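Local coordinates for protein metallo-beta-lactamase 1 (Acinetobacter baumannii, PDB 5MMD) that probably hydrolyses beta-lactam antibiotics to substituted beta-amino acids, using zinc ions held in its active site, and so confers antibiotic resistance, at residues 21-24 with 30-33. Residues are numbered along the deposited sequence; the frame is centred on the assembly and turned at random.
Sequences KSYS and GLVS
Tyr-23 lies across Ser-33 in a non-hydrogen-bonded antiparallel pair, and its side chain illustrates how an aromatic ring can stand beside its cross-strand neighbour and offer it a face. Its CB passes 4.2 Å from CD1 of Leu-31 and 3.7 Å from O of Val-32. With CG anti to the carbonyl carbon (chi1 -63°), the ring stands up from its own strand and turns one face to Ser-33; CE2 comes within 3.6 Å of CB of Ser-33, with CD2 close behind. That methylene makes a CH-pi contact, 4.0 Å from the ring centroid and 29° off the normal. The tip, OH, hydrogen-bonds Glu-9. Lys-21 also flanks Ser-33, its CG 3.9 Å from CB of Ser-33; bends at chi3 and chi4 bring NZ to a hydrogen bond with OD1 of Asn-35 and to a water also weakly bonded to OG of Ser-33. One step along, Ser-24 and Val-32 form the hydrogen-bonded pair, N of Ser-24 to O of Val-32 (3.0 Å) and N of Val-32 to O of Ser-24 (2.9 Å), both nearly straight. Val-32 turns to the other face, packing on Trp-52 near the zinc ligand His-201, whose ND1 hydrogen-bonds O of Ser-33. This beta hairpin, strands 17-26 and 32-41, is as in other class B1 metallo-beta-lactamases, where its closing loop flanks the active site and is often mobile.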
loop_
_atom_site.group_PDB
_atom_site.type_symbol
_atom_site.label_atom_id
_atom_site.label_comp_id
_atom_site.label_asym_id
_atom_site.label_seq_id
_atom_site.Cartn_x
_atom_site.Cartn_y
_atom_site.Cartn_z
ATOM N N LYS A 21 9.742 -2.639 -5.179
ATOM C CA LYS A 21 9.219 -3.975 -5.334
ATOM C C LYS A 21 10.111 -4.878 -4.563
ATOM O O LYS A 21 11.328 -4.807 -4.699
ATOM C CB LYS A 21 9.154 -4.339 -6.808
ATOM C CG LYS A 21 8.406 -5.618 -7.105
ATOM C CD LYS A 21 8.435 -5.932 -8.627
ATOM C CE LYS A 21 7.822 -4.845 -9.473
ATOM N NZ LYS A 21 6.329 -4.682 -9.291
ATOM N N SER A 22 9.522 -5.682 -3.685
ATOM C CA SER A 22 10.313 -6.609 -2.867
ATOM C C SER A 22 9.631 -7.950 -2.837
ATOM O O SER A 22 8.455 -8.044 -3.153
ATOM C CB SER A 22 10.496 -6.070 -1.448
ATOM O OG SER A 22 9.261 -5.847 -0.814
ATOM N N TYR A 23 10.387 -8.980 -2.477
ATOM C CA TYR A 23 9.928 -10.352 -2.649
ATOM C C TYR A 23 9.844 -11.185 -1.364
ATOM O O TYR A 23 10.576 -10.958 -0.407
ATOM C CB TYR A 23 10.846 -11.079 -3.636
ATOM C CG TYR A 23 10.848 -10.488 -5.031
ATOM C CD1 TYR A 23 11.630 -9.370 -5.332
ATOM C CD2 TYR A 23 10.115 -11.078 -6.060
ATOM C CE1 TYR A 23 11.651 -8.844 -6.608
ATOM C CE2 TYR A 23 10.136 -10.559 -7.367
ATOM C CZ TYR A 23 10.911 -9.440 -7.632
ATOM O OH TYR A 23 10.952 -8.877 -8.895
ATOM N N SER A 24 8.959 -12.175 -1.384
ATOM C CA SER A 24 8.954 -13.214 -0.357
ATOM C C SER A 24 8.447 -14.528 -0.941
ATOM O O SER A 24 7.621 -14.523 -1.844
ATOM C CB SER A 24 8.065 -12.814 0.836
ATOM O OG SER A 24 8.134 -13.778 1.866
ATOM N N GLY A 30 4.003 -19.626 -3.706
ATOM C CA GLY A 30 5.341 -19.546 -4.287
ATOM C C GLY A 30 6.057 -18.207 -4.048
ATOM O O GLY A 30 5.921 -17.566 -2.998
ATOM N N LEU A 31 6.865 -17.815 -5.020
ATOM C CA LEU A 31 7.613 -16.568 -4.967
ATOM C C LEU A 31 6.662 -15.460 -5.374
ATOM O O LEU A 31 6.116 -15.508 -6.462
ATOM C CB LEU A 31 8.839 -16.632 -5.890
ATOM C CG LEU A 31 9.794 -15.435 -5.828
ATOM C CD1 LEU A 31 10.320 -15.162 -4.416
ATOM C CD2 LEU A 31 10.967 -15.636 -6.812
ATOM N N VAL A 32 6.453 -14.491 -4.480
ATOM C CA VAL A 32 5.516 -13.400 -4.655
ATOM C C VAL A 32 6.257 -12.048 -4.525
ATOM O O VAL A 32 7.218 -11.917 -3.758
ATOM C CB VAL A 32 4.388 -13.489 -3.581
ATOM C CG1 VAL A 32 3.331 -12.433 -3.790
ATOM C CG2 VAL A 32 3.798 -14.867 -3.564
ATOM N N SER A 33 5.855 -11.034 -5.289
ATOM C CA SER A 33 6.433 -9.716 -5.111
ATOM C C SER A 33 5.376 -8.774 -4.502
ATOM O O SER A 33 4.185 -8.992 -4.650
ATOM C CB SER A 33 6.939 -9.146 -6.439
ATOM O OG SER A 33 5.865 -8.922 -7.338
HETATM O O HOH W 1 5.316 -7.469 -10.469
#